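Local coordinates for protein endo-beta-1,2-glucanase (Talaromyces funiculosus, PDB 6IMV) that hydrolyses internal beta-1,2-glucosidic linkages in beta-1,2-glucans, the activity that defines an endo-beta-1,2-glucanase, at residues 39-44 and 414-419; 283-288 and 365-370; 258-263 and 458-463; 398-403 and 487-492. All coordinates share one frame; numbering follows the deposited sequence.

Interaction 1. Residues 39-44 and 414-419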
# COMPACT_ATOMS: atom_id res chain seq x y z
N PHE A 39 -13.24 4.94 12.22
CA PHE A 39 -13.63 6.28 12.69
C PHE A 39 -12.38 7.13 12.93
O PHE A 39 -12.26 8.24 12.41
CB PHE A 39 -14.47 6.21 13.96
CG PHE A 39 -14.93 7.54 14.49
CD1 PHE A 39 -16.08 8.13 14.00
CD2 PHE A 39 -14.20 8.23 15.45
CE1 PHE A 39 -16.50 9.38 14.46
CE2 PHE A 39 -14.61 9.47 15.91
CZ PHE A 39 -15.77 10.04 15.42
N TRP A 40 -11.43 6.59 13.70
CA TRP A 40 -10.23 7.36 14.06
C TRP A 40 -9.24 7.43 12.89
O TRP A 40 -8.60 8.48 12.70
CB TRP A 40 -9.63 6.84 15.36
CG TRP A 40 -10.44 7.34 16.51
CD1 TRP A 40 -11.38 6.64 17.22
CD2 TRP A 40 -10.47 8.68 17.02
NE1 TRP A 40 -11.96 7.45 18.15
CE2 TRP A 40 -11.43 8.71 18.05
CE3 TRP A 40 -9.78 9.87 16.71
CZ2 TRP A 40 -11.70 9.87 18.78
CZ3 TRP A 40 -10.05 11.01 17.43
CH2 TRP A 40 -11.00 11.00 18.45
N GLU A 41 -9.14 6.35 12.10
CA GLU A 41 -8.30 6.38 10.90
C GLU A 41 -8.75 7.52 9.97
O GLU A 41 -7.92 8.20 9.37
CB GLU A 41 -8.35 5.03 10.17
CG GLU A 41 -7.48 3.94 10.79
CD GLU A 41 -6.13 4.40 11.29
OE1 GLU A 41 -5.33 4.92 10.48
OE2 GLU A 41 -5.89 4.26 12.50
N GLY A 42 -10.07 7.71 9.85
CA GLY A 42 -10.67 8.75 9.04
C GLY A 42 -10.23 10.16 9.41
O GLY A 42 -10.24 11.05 8.56
N LYS A 43 -9.84 10.39 10.67
CA LYS A 43 -9.36 11.70 11.12
C LYS A 43 -8.03 12.06 10.46
O LYS A 43 -7.66 13.24 10.43
CB LYS A 43 -9.25 11.76 12.65
CG LYS A 43 -10.57 11.58 13.39
CD LYS A 43 -11.69 12.42 12.81
CE LYS A 43 -12.93 12.43 13.69
NZ LYS A 43 -14.11 12.88 12.91
N PHE A 44 -7.32 11.06 9.94
CA PHE A 44 -6.10 11.29 9.16
C PHE A 44 -6.44 12.08 7.89
O PHE A 44 -5.61 12.87 7.40
CB PHE A 44 -5.43 9.96 8.82
CG PHE A 44 -4.17 10.05 7.98
CD1 PHE A 44 -3.10 10.83 8.39
CD2 PHE A 44 -4.04 9.31 6.82
CE1 PHE A 44 -1.93 10.88 7.64
CE2 PHE A 44 -2.88 9.36 6.07
CZ PHE A 44 -1.82 10.15 6.48
N TYR A 414 -5.61 11.07 15.11
CA TYR A 414 -5.71 10.73 13.68
C TYR A 414 -5.63 9.21 13.48
O TYR A 414 -5.36 8.76 12.35
CB TYR A 414 -4.61 11.45 12.89
CG TYR A 414 -4.37 12.89 13.30
CD1 TYR A 414 -5.12 13.92 12.76
CD2 TYR A 414 -3.41 13.21 14.25
CE1 TYR A 414 -4.91 15.24 13.14
CE2 TYR A 414 -3.17 14.51 14.63
CZ TYR A 414 -3.92 15.53 14.08
OH TYR A 414 -3.69 16.81 14.47
N GLY A 415 -5.86 8.44 14.54
CA GLY A 415 -5.85 6.96 14.49
C GLY A 415 -4.54 6.38 14.99
O GLY A 415 -3.98 6.89 15.96
N SER A 416 -4.07 5.32 14.34
CA SER A 416 -2.85 4.62 14.76
C SER A 416 -1.61 5.48 14.48
O SER A 416 -1.58 6.31 13.54
CB SER A 416 -2.73 3.26 14.12
OG SER A 416 -2.60 3.36 12.70
N THR A 417 -0.59 5.27 15.32
CA THR A 417 0.72 5.89 15.18
C THR A 417 1.60 5.01 14.28
O THR A 417 1.39 3.78 14.21
CB THR A 417 1.33 6.12 16.57
OG1 THR A 417 0.38 6.82 17.38
CG2 THR A 417 2.62 6.89 16.54
N GLU A 418 2.58 5.63 13.61
CA GLU A 418 3.44 4.99 12.59
C GLU A 418 4.03 3.67 13.10
O GLU A 418 3.87 2.61 12.46
CB GLU A 418 4.55 5.97 12.17
CG GLU A 418 5.60 5.38 11.23
CD GLU A 418 5.34 5.50 9.74
OE1 GLU A 418 4.22 5.91 9.36
OE2 GLU A 418 6.26 5.18 8.95
N SER A 419 4.75 3.72 14.22
CA SER A 419 5.53 2.57 14.68
C SER A 419 6.00 2.76 16.12
O SER A 419 6.03 3.88 16.61
CB SER A 419 6.72 2.33 13.78
OG SER A 419 7.71 3.32 13.97
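At the junction between helix 30-41 and the start of strand 415-421, which belongs to the large antiparallel sheet, Glu41 reaches across to Gly415 and Ser416. The Glu41 side chain leaves its CA away from the strand, but a bend at chi2 (-40°) places CD so that the carboxylate can face the strand. Its OE2 accepts the backbone N-H of Ser416 on the syn lone pair, with OE2 to N at 2.8 Å and an N-H...O angle of 160°. OE2 also lies 3.4 Å from Gly415 CA. A side chain on Gly415 would collide with this oxygen and, at these backbone angles, with the carbonyl O of Tyr414, so glycine suits the place on both counts. Trp40 packs its CB 3.9 Å from Gly415 CA. Further along, the carbonyl O of Lys43 meets the edge of the Tyr414 ring in its plane, 3.5 Å from CD1, and Phe44 CB rests 3.7 Å from Tyr414 O. The Tyr414 hydroxyl is hydrogen-bonded to Gly71 N. Lys436, on helix 433-443, forms a salt bridge with Glu41 OE1 and a hydrogen bond with Tyr414 O. An alanine at Glu41 would probably leave Ser416 N without its acceptor and the Lys436 ammonium without this counter-charge. Sharing its two oxygens between a backbone N-H and a lysine, the buried carboxylate is likely to stay ionised and to fix the start of the strand against the helix.

Interaction 2. Residues 283-288 and 365-370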
# COMPACT_ATOMS: atom_id res chain seq x y z
N VAL A 283 10.03 -21.45 -0.36
CA VAL A 283 10.86 -21.77 0.79
C VAL A 283 9.94 -22.13 1.95
O VAL A 283 8.77 -21.74 2.00
CB VAL A 283 11.81 -20.62 1.18
CG1 VAL A 283 12.86 -20.38 0.12
CG2 VAL A 283 11.06 -19.33 1.50
N ASP A 284 10.51 -22.87 2.91
CA ASP A 284 9.78 -23.30 4.08
C ASP A 284 10.24 -22.48 5.28
O ASP A 284 11.44 -22.45 5.61
CB ASP A 284 9.94 -24.80 4.31
CG ASP A 284 9.18 -25.69 3.34
OD1 ASP A 284 8.35 -25.16 2.53
OD2 ASP A 284 9.42 -26.90 3.40
N TYR A 285 9.29 -21.80 5.93
CA TYR A 285 9.51 -21.22 7.25
C TYR A 285 9.51 -22.34 8.29
O TYR A 285 8.58 -23.14 8.35
CB TYR A 285 8.42 -20.22 7.62
CG TYR A 285 8.62 -19.64 9.00
CD1 TYR A 285 9.36 -18.48 9.19
CD2 TYR A 285 8.12 -20.28 10.12
CE1 TYR A 285 9.56 -17.96 10.46
CE2 TYR A 285 8.34 -19.78 11.40
CZ TYR A 285 9.05 -18.62 11.57
OH TYR A 285 9.24 -18.13 12.83
N HIS A 286 10.54 -22.38 9.13
CA HIS A 286 10.62 -23.39 10.18
C HIS A 286 11.57 -22.89 11.27
O HIS A 286 12.77 -22.87 11.06
CB HIS A 286 11.04 -24.76 9.62
CG HIS A 286 10.76 -25.91 10.53
ND1 HIS A 286 11.30 -27.16 10.33
CD2 HIS A 286 9.99 -26.01 11.64
CE1 HIS A 286 10.89 -27.98 11.27
NE2 HIS A 286 10.09 -27.30 12.10
N ILE A 287 10.98 -22.44 12.39
CA ILE A 287 11.72 -22.00 13.57
C ILE A 287 11.02 -22.58 14.80
O ILE A 287 9.80 -22.49 14.93
CB ILE A 287 11.85 -20.47 13.62
CG1 ILE A 287 12.72 -19.95 12.47
CG2 ILE A 287 12.40 -20.02 14.97
CD1 ILE A 287 12.85 -18.45 12.44
N GLY A 288 11.82 -23.16 15.70
CA GLY A 288 11.32 -23.86 16.88
C GLY A 288 10.24 -24.85 16.50
O GLY A 288 10.43 -25.65 15.58
N ALA A 365 12.88 -4.61 7.35
CA ALA A 365 12.16 -5.18 8.49
C ALA A 365 11.15 -6.21 7.99
O ALA A 365 10.16 -5.88 7.32
CB ALA A 365 11.50 -4.10 9.29
N GLY A 366 11.40 -7.48 8.33
CA GLY A 366 10.55 -8.59 7.93
C GLY A 366 10.91 -9.86 8.67
O GLY A 366 11.00 -9.87 9.89
N ILE A 367 11.10 -10.94 7.90
CA ILE A 367 11.34 -12.29 8.43
C ILE A 367 12.52 -12.87 7.65
O ILE A 367 12.34 -13.40 6.55
CB ILE A 367 10.09 -13.17 8.35
CG1 ILE A 367 8.88 -12.48 8.99
CG2 ILE A 367 10.36 -14.54 8.96
CD1 ILE A 367 7.67 -13.36 9.14
N PRO A 368 13.75 -12.73 8.19
CA PRO A 368 14.96 -13.02 7.43
C PRO A 368 15.09 -14.45 6.88
O PRO A 368 15.64 -14.61 5.81
CB PRO A 368 16.14 -12.77 8.40
CG PRO A 368 15.53 -12.24 9.70
CD PRO A 368 14.03 -12.21 9.53
N SER A 369 14.59 -15.45 7.60
CA SER A 369 14.79 -16.87 7.22
C SER A 369 14.01 -17.24 5.95
O SER A 369 14.24 -18.30 5.39
CB SER A 369 14.44 -17.79 8.37
OG SER A 369 13.08 -17.65 8.74
N ILE A 370 13.07 -16.39 5.53
CA ILE A 370 12.25 -16.65 4.34
C ILE A 370 12.34 -15.44 3.39
O ILE A 370 11.38 -15.12 2.69
CB ILE A 370 10.80 -16.97 4.74
CG1 ILE A 370 10.23 -15.92 5.71
CG2 ILE A 370 10.72 -18.37 5.33
CD1 ILE A 370 8.77 -16.11 6.05
O HOH W 1 13.66 -21.00 6.14
O HOH W 2 12.64 -20.48 8.82
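Val283 begins the contact by turning its side chain toward the loop 365-370, where its CG2 meets CG2 of Ile370 at 4.0 Å. The Asp284 side chain sets out away from the loop; its carboxylate is hydrogen-bonded to Thr294 and salt-bridged to Lys480. A water 2.7 Å from Asp284 O donates to that oxygen and also to Ser369 O. At Tyr285, the CG2 branch of Ile370 lies against the backbone and the root of the side chain, 3.6 Å from Tyr285 CA. CG is anti to the backbone N (chi1 178°), and the ring beyond it lies against Ile367 and Ser369. Ile367 CG2 comes to the ring edge near its plane, 3.8 Å from CE1, the two side chains crossing at about a right angle, while the hydroxyl is hydrogen-bonded to Asn334 of helix 318-337. His286 gives its backbone N-H to a second water, N to water 2.8 Å, which also bonds Ser369 OG. Ile287 ends the series with CD1 3.8 Å from that same OG. Branched aliphatic residues suit the side of the strand that meets the loop, where Val283 packs on Ile370. No direct hydrogen bond joins the two segments: nonpolar packing carries the contact, and the two waters serve backbone groups of the strand by bridging them to Ser369.

Interaction 3. Residues 258-263 and 458-463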
# COMPACT_ATOMS: atom_id res chain seq x y z
N LEU A 258 2.09 -3.26 -18.59
CA LEU A 258 2.80 -3.43 -19.85
C LEU A 258 2.16 -4.55 -20.67
O LEU A 258 1.93 -4.38 -21.87
CB LEU A 258 4.28 -3.73 -19.59
CG LEU A 258 5.16 -2.52 -19.27
CD1 LEU A 258 6.54 -2.96 -18.82
CD2 LEU A 258 5.25 -1.60 -20.48
N GLN A 259 1.89 -5.69 -20.04
CA GLN A 259 1.38 -6.85 -20.77
C GLN A 259 0.04 -6.52 -21.43
O GLN A 259 -0.13 -6.77 -22.61
CB GLN A 259 1.20 -8.07 -19.86
CG GLN A 259 0.37 -9.16 -20.52
CD GLN A 259 0.49 -10.50 -19.84
OE1 GLN A 259 1.31 -10.68 -18.95
NE2 GLN A 259 -0.31 -11.45 -20.28
N PHE A 260 -0.91 -6.00 -20.66
CA PHE A 260 -2.25 -5.81 -21.16
C PHE A 260 -2.35 -4.59 -22.09
O PHE A 260 -3.12 -4.64 -23.03
CB PHE A 260 -3.26 -5.69 -20.02
CG PHE A 260 -3.44 -6.96 -19.24
CD1 PHE A 260 -3.69 -8.16 -19.88
CD2 PHE A 260 -3.38 -6.95 -17.85
CE1 PHE A 260 -3.87 -9.33 -19.16
CE2 PHE A 260 -3.55 -8.13 -17.13
CZ PHE A 260 -3.80 -9.31 -17.78
N PHE A 261 -1.59 -3.52 -21.82
CA PHE A 261 -1.87 -2.22 -22.43
C PHE A 261 -0.67 -1.59 -23.15
O PHE A 261 -0.84 -0.55 -23.80
CB PHE A 261 -2.36 -1.25 -21.36
CG PHE A 261 -3.60 -1.73 -20.65
CD1 PHE A 261 -4.75 -2.02 -21.38
CD2 PHE A 261 -3.63 -1.87 -19.27
CE1 PHE A 261 -5.90 -2.46 -20.73
CE2 PHE A 261 -4.77 -2.32 -18.63
CZ PHE A 261 -5.90 -2.62 -19.36
N GLY A 262 0.52 -2.18 -23.05
CA GLY A 262 1.74 -1.53 -23.48
C GLY A 262 2.03 -1.67 -24.97
O GLY A 262 2.90 -0.98 -25.47
N GLY A 263 1.31 -2.58 -25.66
CA GLY A 263 1.54 -2.90 -27.06
C GLY A 263 2.75 -3.80 -27.27
O GLY A 263 3.43 -3.72 -28.29
N GLU A 458 -13.32 -6.05 -20.13
CA GLU A 458 -12.32 -5.73 -21.16
C GLU A 458 -11.62 -7.01 -21.64
O GLU A 458 -10.65 -6.94 -22.38
CB GLU A 458 -11.33 -4.69 -20.63
CG GLU A 458 -12.01 -3.34 -20.44
CD GLU A 458 -11.24 -2.24 -19.72
OE1 GLU A 458 -10.03 -2.42 -19.43
OE2 GLU A 458 -11.87 -1.20 -19.45
N ASN A 459 -12.12 -8.16 -21.19
CA ASN A 459 -11.69 -9.48 -21.64
C ASN A 459 -10.18 -9.66 -21.43
O ASN A 459 -9.50 -10.24 -22.28
CB ASN A 459 -12.09 -9.73 -23.10
CG ASN A 459 -12.07 -11.21 -23.46
OD1 ASN A 459 -12.27 -12.08 -22.61
ND2 ASN A 459 -11.83 -11.51 -24.72
N ILE A 460 -9.66 -9.22 -20.28
CA ILE A 460 -8.28 -9.54 -19.91
C ILE A 460 -8.24 -10.40 -18.63
O ILE A 460 -7.16 -10.88 -18.25
CB ILE A 460 -7.43 -8.26 -19.78
CG1 ILE A 460 -8.00 -7.27 -18.76
CG2 ILE A 460 -7.23 -7.61 -21.16
CD1 ILE A 460 -7.07 -6.11 -18.45
N TYR A 461 -9.39 -10.63 -17.99
CA TYR A 461 -9.46 -11.43 -16.76
C TYR A 461 -8.95 -12.86 -17.00
O TYR A 461 -8.15 -13.39 -16.21
CB TYR A 461 -10.88 -11.45 -16.20
CG TYR A 461 -11.03 -12.31 -14.97
CD1 TYR A 461 -10.72 -11.81 -13.71
CD2 TYR A 461 -11.43 -13.63 -15.07
CE1 TYR A 461 -10.84 -12.60 -12.58
CE2 TYR A 461 -11.54 -14.44 -13.94
CZ TYR A 461 -11.24 -13.92 -12.70
OH TYR A 461 -11.33 -14.70 -11.59
N ASN A 462 -9.40 -13.49 -18.09
CA ASN A 462 -9.05 -14.89 -18.37
C ASN A 462 -7.54 -15.01 -18.57
O ASN A 462 -6.94 -15.98 -18.09
CB ASN A 462 -9.82 -15.47 -19.56
CG ASN A 462 -11.27 -15.74 -19.23
OD1 ASN A 462 -11.66 -15.75 -18.07
ND2 ASN A 462 -12.09 -15.95 -20.24
N THR A 463 -6.94 -14.04 -19.25
CA THR A 463 -5.49 -14.03 -19.49
C THR A 463 -4.73 -13.94 -18.16
O THR A 463 -3.74 -14.67 -17.96
CB THR A 463 -5.08 -12.87 -20.41
OG1 THR A 463 -5.72 -13.08 -21.67
CG2 THR A 463 -3.58 -12.79 -20.62
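The carboxylate of Glu458, whose OE1 lies 4.1 Å from Phe261 CZ, is held at both oxygens: OE1 is hydrogen-bonded to the hydroxyl of Tyr174, and OE2 forms a salt bridge with Lys454. The Glu458 and Phe261 side chains cross at about a right angle, with the carboxylate and ring planes 79° apart. Between the segments themselves the contact is nonpolar. Ile460 drives its side chain over one face of the Phe260 ring, with CD1 4.0 Å from the ring centroid and 20° off the normal in a CH-pi contact. CB of the same isoleucine packs 3.7 Å from Phe260 CD1. With chi1 at 58°, CG1 sits between the backbone N and the carbonyl carbon, and CD1, carried beyond it, also comes 3.8 Å from Phe261 CZ. Thr463 approaches Phe260 at the edge, its CG2 3.8 Å from CE1. The same methyl lies 3.6 Å from NE2 of Gln259, whose OE1 is hydrogen-bonded to Trp273. A flat ring suits this place because it offers Ile460 a face and Thr463 an edge. An alanine at Phe260 would probably open a gap beneath Ile460 and leave the Thr463 methyl without its aromatic neighbour. Asn459, with positive phi, is the C-prime residue of a Schellman motif that ends helix 448-457, and Ile460 follows it just before helix 461-475. The arrangement is that of a helix-to-helix turn packed against a neighbouring helix end, consistent with the alpha/alpha-barrel architecture of this enzyme family.

Interaction 4. Residues 398-403 and 487-492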
# COMPACT_ATOMS: atom_id res chain seq x y z
N MET A 398 -6.85 -7.72 13.43
CA MET A 398 -7.19 -6.63 14.36
C MET A 398 -6.66 -6.92 15.77
O MET A 398 -6.37 -5.98 16.51
CB MET A 398 -8.69 -6.39 14.40
CG MET A 398 -9.21 -5.66 13.18
SD MET A 398 -8.42 -4.05 12.98
CE MET A 398 -7.25 -4.44 11.68
N ALA A 399 -6.53 -8.20 16.15
CA ALA A 399 -5.91 -8.56 17.43
C ALA A 399 -4.45 -8.08 17.45
O ALA A 399 -3.99 -7.48 18.44
CB ALA A 399 -6.01 -10.04 17.70
N TRP A 400 -3.73 -8.33 16.35
CA TRP A 400 -2.34 -7.92 16.23
C TRP A 400 -2.24 -6.39 16.20
O TRP A 400 -1.38 -5.81 16.86
CB TRP A 400 -1.68 -8.57 15.01
CG TRP A 400 -1.28 -9.98 15.27
CD1 TRP A 400 -1.96 -11.11 14.94
CD2 TRP A 400 -0.08 -10.41 15.94
NE1 TRP A 400 -1.28 -12.21 15.36
CE2 TRP A 400 -0.13 -11.82 15.99
CE3 TRP A 400 1.00 -9.75 16.54
CZ2 TRP A 400 0.89 -12.57 16.57
CZ3 TRP A 400 2.00 -10.50 17.12
CH2 TRP A 400 1.94 -11.89 17.13
N TRP A 401 -3.14 -5.76 15.44
CA TRP A 401 -3.26 -4.31 15.36
C TRP A 401 -3.44 -3.72 16.77
O TRP A 401 -2.72 -2.79 17.16
CB TRP A 401 -4.41 -3.94 14.43
CG TRP A 401 -4.48 -2.49 14.06
CD1 TRP A 401 -3.98 -1.91 12.92
CD2 TRP A 401 -5.12 -1.43 14.80
NE1 TRP A 401 -4.28 -0.57 12.90
CE2 TRP A 401 -4.97 -0.25 14.05
CE3 TRP A 401 -5.79 -1.36 16.02
CZ2 TRP A 401 -5.45 0.98 14.49
CZ3 TRP A 401 -6.28 -0.15 16.45
CH2 TRP A 401 -6.12 1.01 15.69
N ARG A 402 -4.40 -4.26 17.52
CA ARG A 402 -4.73 -3.81 18.87
C ARG A 402 -3.48 -3.91 19.76
O ARG A 402 -3.13 -2.96 20.47
CB ARG A 402 -5.88 -4.63 19.45
CG ARG A 402 -6.16 -4.34 20.92
CD ARG A 402 -7.27 -5.19 21.52
NE ARG A 402 -7.28 -5.12 22.97
CZ ARG A 402 -6.35 -5.65 23.77
NH1 ARG A 402 -5.43 -6.47 23.28
NH2 ARG A 402 -6.34 -5.34 25.06
N ASN A 403 -2.82 -5.07 19.71
CA ASN A 403 -1.65 -5.36 20.55
C ASN A 403 -0.59 -4.26 20.39
O ASN A 403 -0.04 -3.76 21.38
CB ASN A 403 -1.06 -6.75 20.26
CG ASN A 403 -0.24 -7.27 21.41
OD1 ASN A 403 -0.78 -7.60 22.46
ND2 ASN A 403 1.07 -7.35 21.24
N CYS A 487 -1.56 -17.49 14.52
CA CYS A 487 -1.22 -17.28 15.92
C CYS A 487 -1.75 -15.91 16.37
O CYS A 487 -1.85 -14.98 15.56
CB CYS A 487 0.28 -17.40 16.14
SG CYS A 487 0.89 -19.10 15.95
N LEU A 488 -2.09 -15.82 17.65
CA LEU A 488 -2.52 -14.59 18.30
C LEU A 488 -1.34 -14.03 19.10
O LEU A 488 -0.46 -14.79 19.51
CB LEU A 488 -3.72 -14.88 19.21
CG LEU A 488 -5.10 -14.95 18.55
CD1 LEU A 488 -5.45 -13.66 17.82
CD2 LEU A 488 -5.21 -16.13 17.60
N PRO A 489 -1.29 -12.70 19.35
CA PRO A 489 -0.23 -12.10 20.16
C PRO A 489 -0.09 -12.75 21.54
O PRO A 489 -1.09 -13.03 22.18
CB PRO A 489 -0.64 -10.64 20.35
CG PRO A 489 -1.74 -10.38 19.34
CD PRO A 489 -2.29 -11.72 18.91
N GLN A 490 1.15 -12.99 21.98
CA GLN A 490 1.42 -13.64 23.27
C GLN A 490 2.24 -12.73 24.19
O GLN A 490 2.47 -13.08 25.34
CB GLN A 490 2.15 -14.97 23.07
CG GLN A 490 1.45 -15.96 22.15
CD GLN A 490 0.13 -16.42 22.71
OE1 GLN A 490 0.01 -16.66 23.91
NE2 GLN A 490 -0.87 -16.55 21.86
N GLU A 491 2.72 -11.59 23.67
CA GLU A 491 3.49 -10.62 24.43
C GLU A 491 2.88 -9.23 24.18
O GLU A 491 2.36 -8.97 23.08
CB GLU A 491 4.96 -10.63 23.98
CG GLU A 491 5.77 -11.81 24.47
CD GLU A 491 5.62 -13.12 23.71
OE1 GLU A 491 5.32 -13.11 22.49
OE2 GLU A 491 5.81 -14.18 24.35
N THR A 492 2.97 -8.36 25.18
CA THR A 492 2.57 -6.96 25.04
C THR A 492 3.81 -6.09 24.77
O THR A 492 4.94 -6.50 25.05
CB THR A 492 1.81 -6.48 26.28
OG1 THR A 492 2.64 -6.71 27.42
CG2 THR A 492 0.48 -7.18 26.45
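Two side-chain donors on helix 394-405 grip carbonyl groups of the irregular segment 487-492: Trp400 NE1 bonds Cys487 O at 2.8 Å, and Asn403 ND2 bonds Glu491 O at 2.8 Å. The first is fairly straight (161°), with the oxygen lying in the indole plane and the donor tilted from the carbonyl plane. In the second, the donor lies in the carbonyl plane, and ND2 is hydrogen-bonded to Pro341 O as well, so this buried amide serves two backbone oxygens. An asparagine suits the place by being short and carrying two N-H groups. Between the bonds Pro489 packs over one face of Trp400, its CD 3.7 Å from the centroid of the five-membered ring and 14° off the normal, a CH-pi contact. The proline's CB touches Asn403 CG at 3.6 Å, the two side chains sliding past each other in opposite directions. Outward from there, Leu488 CD1 meets Ala399 CB at 3.7 Å, where the small alanine lets the chain run close to the helix. The disulfide of Cys487 with Cys333 ties the same chain to helix 318-337. The whole is a proline-tryptophan CH-pi contact flanked by side-chain-to-backbone hydrogen bonds, by which an irregular C-terminal segment is laid along a helix.

Interactions 1 and 4 are neighbours, their centres about 18 Å apart, and they touch: Trp401, on the same helix as Trp400, packs its CZ2 3.6 Å from Ser416 CB. Helix 318-337 connects interactions 2 and 4, since it receives the Tyr285 hydroxyl on Asn334 and the Cys487 disulfide on Cys333; their nearest atoms are about 9 Å apart. Interaction 3 lies across the chain's centre from interactions 1 and 4, about 37 and 40 Å away between centres. Toward the sugar pocket, the Phe44 side chain is about 10 Å from a bound beta-D-glucopyranose, and Glu418 of segment 414-419 hydrogen-bonds Thr432 and Asn348, two pocket residues, which is consistent with a second-shell position.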